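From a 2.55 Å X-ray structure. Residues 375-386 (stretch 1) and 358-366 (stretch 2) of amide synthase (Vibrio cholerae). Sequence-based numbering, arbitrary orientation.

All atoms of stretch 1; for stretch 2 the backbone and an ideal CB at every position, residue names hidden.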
# COMPACT_ATOMS: atom_id res chain seq x y z
N CYS A 375 -6.82 -13.24 33.60
CA CYS A 375 -7.90 -12.76 34.47
C CYS A 375 -8.87 -11.81 33.75
O CYS A 375 -8.50 -11.16 32.76
CB CYS A 375 -7.33 -12.06 35.70
SG CYS A 375 -6.15 -13.07 36.60
N LEU A 376 -10.10 -11.77 34.24
CA LEU A 376 -11.14 -10.91 33.70
C LEU A 376 -11.51 -9.92 34.77
O LEU A 376 -11.80 -10.30 35.90
CB LEU A 376 -12.38 -11.72 33.33
CG LEU A 376 -13.67 -10.89 33.16
CD1 LEU A 376 -13.48 -9.86 32.07
CD2 LEU A 376 -14.84 -11.78 32.83
N ASP A 377 -11.48 -8.64 34.43
CA ASP A 377 -11.84 -7.60 35.38
C ASP A 377 -13.10 -6.91 34.88
O ASP A 377 -13.11 -6.40 33.76
CB ASP A 377 -10.74 -6.55 35.49
CG ASP A 377 -9.41 -7.14 35.89
OD1 ASP A 377 -9.39 -8.09 36.71
OD2 ASP A 377 -8.38 -6.64 35.39
N ILE A 378 -14.15 -6.91 35.70
CA ILE A 378 -15.40 -6.26 35.34
C ILE A 378 -15.47 -4.97 36.15
O ILE A 378 -15.73 -5.00 37.34
CB ILE A 378 -16.61 -7.14 35.67
CG1 ILE A 378 -16.37 -8.57 35.17
CG2 ILE A 378 -17.86 -6.58 35.01
CD1 ILE A 378 -16.12 -8.67 33.70
N THR A 379 -15.24 -3.84 35.49
CA THR A 379 -15.25 -2.54 36.15
C THR A 379 -16.36 -1.62 35.64
O THR A 379 -16.57 -1.49 34.43
CB THR A 379 -13.92 -1.84 35.94
OG1 THR A 379 -12.90 -2.60 36.58
CG2 THR A 379 -13.96 -0.42 36.49
N ALA A 380 -17.06 -0.97 36.56
CA ALA A 380 -18.13 -0.06 36.19
C ALA A 380 -18.01 1.24 36.96
O ALA A 380 -17.51 1.26 38.08
CB ALA A 380 -19.48 -0.69 36.48
N ASP A 381 -18.45 2.32 36.34
CA ASP A 381 -18.46 3.63 36.97
C ASP A 381 -19.92 3.82 37.37
O ASP A 381 -20.78 4.09 36.53
CB ASP A 381 -18.04 4.71 35.98
CG ASP A 381 -18.56 6.08 36.36
OD1 ASP A 381 -18.75 6.32 37.57
OD2 ASP A 381 -18.77 6.91 35.44
N LEU A 382 -20.20 3.68 38.66
CA LEU A 382 -21.58 3.81 39.13
C LEU A 382 -22.26 5.14 38.81
O LEU A 382 -23.49 5.23 38.85
CB LEU A 382 -21.65 3.50 40.63
CG LEU A 382 -21.24 2.04 40.90
CD1 LEU A 382 -21.58 1.62 42.31
CD2 LEU A 382 -21.96 1.13 39.91
N ALA A 383 -21.47 6.15 38.46
CA ALA A 383 -22.02 7.46 38.13
C ALA A 383 -22.49 7.52 36.67
O ALA A 383 -23.08 8.51 36.24
CB ALA A 383 -20.97 8.53 38.37
N SER A 384 -22.21 6.48 35.90
CA SER A 384 -22.62 6.46 34.50
C SER A 384 -23.00 5.05 34.05
O SER A 384 -23.04 4.77 32.85
CB SER A 384 -21.49 6.99 33.60
OG SER A 384 -20.35 6.15 33.67
N TYR A 385 -23.25 4.17 35.01
CA TYR A 385 -23.62 2.80 34.68
C TYR A 385 -24.30 2.20 35.90
O TYR A 385 -23.77 2.25 36.99
CB TYR A 385 -22.39 1.98 34.30
CG TYR A 385 -22.75 0.64 33.73
CD1 TYR A 385 -23.19 0.52 32.40
CD2 TYR A 385 -22.74 -0.50 34.53
CE1 TYR A 385 -23.61 -0.71 31.89
CE2 TYR A 385 -23.17 -1.74 34.02
CZ TYR A 385 -23.60 -1.82 32.69
OH TYR A 385 -24.02 -3.03 32.19
N PRO A 386 -25.50 1.63 35.72
CA PRO A 386 -26.26 1.04 36.83
C PRO A 386 -25.56 -0.07 37.59
O PRO A 386 -25.12 -1.06 37.01
CB PRO A 386 -27.53 0.56 36.14
CG PRO A 386 -27.05 0.24 34.76
CD PRO A 386 -26.18 1.40 34.44
N UNK A 358 -10.17 7.56 33.30
CA UNK A 358 -11.41 7.53 34.05
C UNK A 358 -12.36 6.48 33.51
O UNK A 358 -12.52 6.31 32.30
CB UNK A 358 -12.08 8.91 34.03
N UNK A 359 -13.00 5.77 34.44
CA UNK A 359 -13.94 4.71 34.08
C UNK A 359 -15.28 5.30 33.67
O UNK A 359 -15.83 6.15 34.37
CB UNK A 359 -14.13 3.74 35.24
N UNK A 360 -15.81 4.87 32.53
CA UNK A 360 -17.09 5.36 32.07
C UNK A 360 -17.88 4.15 31.57
O UNK A 360 -17.36 3.34 30.82
CB UNK A 360 -16.93 6.42 30.98
N UNK A 361 -19.13 4.01 32.01
CA UNK A 361 -19.93 2.87 31.60
C UNK A 361 -19.41 1.60 32.23
O UNK A 361 -18.91 1.61 33.35
CB UNK A 361 -19.94 2.74 30.08
N UNK A 362 -19.55 0.47 31.54
CA UNK A 362 -19.03 -0.77 32.07
C UNK A 362 -17.88 -1.21 31.16
O UNK A 362 -17.91 -0.99 29.94
CB UNK A 362 -20.12 -1.84 32.16
N UNK A 363 -16.86 -1.81 31.75
CA UNK A 363 -15.66 -2.22 31.03
C UNK A 363 -15.28 -3.69 31.34
O UNK A 363 -15.26 -4.11 32.50
CB UNK A 363 -14.50 -1.29 31.39
N UNK A 364 -15.01 -4.46 30.29
CA UNK A 364 -14.58 -5.84 30.47
C UNK A 364 -13.12 -5.85 30.09
O UNK A 364 -12.76 -5.45 28.98
CB UNK A 364 -15.40 -6.83 29.64
N UNK A 365 -12.27 -6.28 31.01
CA UNK A 365 -10.85 -6.31 30.73
C UNK A 365 -10.22 -7.68 30.94
O UNK A 365 -10.51 -8.38 31.90
CB UNK A 365 -10.14 -5.28 31.61
N UNK A 366 -9.37 -8.05 30.00
CA UNK A 366 -8.69 -9.33 30.11
C UNK A 366 -7.20 -9.05 30.20
O UNK A 366 -6.60 -8.54 29.25
CB UNK A 366 -9.02 -10.25 28.93

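The strands run antiparallel, at 163° between their directions, and side chains at 362-366 alternate between the face bearing Leu376, Ile378 and Ala380 and the face bearing Asp377 and Thr379.

Position 358 has nothing of stretch 1 within 5.5 Å of its ideal CB, so these atoms impose no choice; the residue is Ser358, poorly ordered and without contact here.

At 359 the CA-to-CB bond points toward stretch 1, and the ideal CB lies 4.1 Å from Asp381 CB and 4.3 Å from Thr379 CG2. A small side chain fits comfortably, though a longer one that turned aside is not excluded. Ala359 is found, its methyl resting against those two carbons.

Position 360 points away, with Ser384 OG 4.4 Å from its ideal CB. Many side chains, polar ones included, would suit. The residue is Glu360, extended through chi1 and chi2 (both t); its CG passes 3.9 Å from Ser384 OG, but its carboxylate makes no contact with stretch 1.

The backbone decides more at 361. Its phi of 70° and psi of -149° favour glycine, and Gly361 is what occurs. Its main chain is well used: Gly361 N donates to Ser384 OG (3.0 Å, nearly linear), and Gly361 O accepts from Asp381 N (3.1 Å). Ser384 OG in turn donates to Asp381 OD2 at a very short 2.5 Å, so the turn of stretch 1 is tied to this backbone.

At 362 the side chain joins the face of Ala380, and the ideal CB sits 3.5 Å from Tyr385 CZ. Apolar surface on offer from the tyrosine ring, Ala380 CB and Ile378 calls for an aliphatic residue; valine, leucine or isoleucine could all serve, beta-branching suiting a strand. Ile362 lays its CB over one face of the Tyr385 ring, 3.5 Å from the centroid, and extends CD1 to 4.1 Å from Ile378 CG2.

Position 363 turns to the other face, opposite Thr379 in a hydrogen-bonded pair: the N of 363 donates to Thr379 O (2.7 Å), and its O accepts from Thr379 N (3.0 Å). Threonine, serine or another polar residue would be reasonable. Asn363 directs its amide along its own strand, where Asn363 ND2 makes a weak 2.7 Å hydrogen bond to the side-chain oxygen OG1 of residue 365.

Position 364 returns to the face of Leu376 and Ile378, whose CD1 atoms lie 4.3 and 4.5 Å from its ideal CB. A large apolar residue, aliphatic or aromatic, suits this greasy setting. Phe364 meets Ile378 CD1 at its ring edge, with CD2 3.2 Å away.

At 365, paired with Asp377 through two backbone hydrogen bonds, a polar or beta-branched residue would fit. Thr365 is both; its CG2 lies 3.8 Å from Asp377 OD2.

Position 366 lies across from Leu376, favouring another apolar side chain, though its ideal CB also sits 4.0 Å from Cys375 O. Phe366 receives Leu376 CD1 over one ring face, 4.0 Å from the ring centroid.

Stretch 2 (358-366) SAEGINFTF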
# COMPACT_ATOMS: atom_id res chain seq x y z
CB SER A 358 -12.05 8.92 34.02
OG SER A 358 -11.92 9.48 32.72
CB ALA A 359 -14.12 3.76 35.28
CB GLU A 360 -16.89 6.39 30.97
CG GLU A 360 -17.96 7.46 30.89
CD GLU A 360 -17.58 8.62 29.97
OE1 GLU A 360 -16.49 9.21 30.19
OE2 GLU A 360 -18.36 8.94 29.04
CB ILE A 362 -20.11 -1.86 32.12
CG1 ILE A 362 -19.57 -3.08 32.87
CG2 ILE A 362 -20.54 -2.22 30.71
CD1 ILE A 362 -20.55 -4.19 33.05
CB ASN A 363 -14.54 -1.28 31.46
CG ASN A 363 -13.29 -1.42 30.61
OD1 ASN A 363 -13.03 -0.57 29.74
ND2 ASN A 363 -12.51 -2.47 30.85
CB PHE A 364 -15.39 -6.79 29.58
CG PHE A 364 -16.85 -6.77 29.87
CD1 PHE A 364 -17.74 -6.14 29.00
CD2 PHE A 364 -17.34 -7.30 31.06
CE1 PHE A 364 -19.09 -6.02 29.32
CE2 PHE A 364 -18.69 -7.18 31.39
CZ PHE A 364 -19.57 -6.54 30.52
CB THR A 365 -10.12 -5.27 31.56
OG1 THR A 365 -10.25 -3.99 30.94
CG2 THR A 365 -8.65 -5.63 31.69
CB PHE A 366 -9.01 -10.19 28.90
CG PHE A 366 -10.40 -10.76 28.91
CD1 PHE A 366 -11.41 -10.16 28.18
CD2 PHE A 366 -10.68 -11.94 29.61
CE1 PHE A 366 -12.71 -10.73 28.14
CE2 PHE A 366 -11.95 -12.52 29.58
CZ PHE A 366 -12.97 -11.91 28.84
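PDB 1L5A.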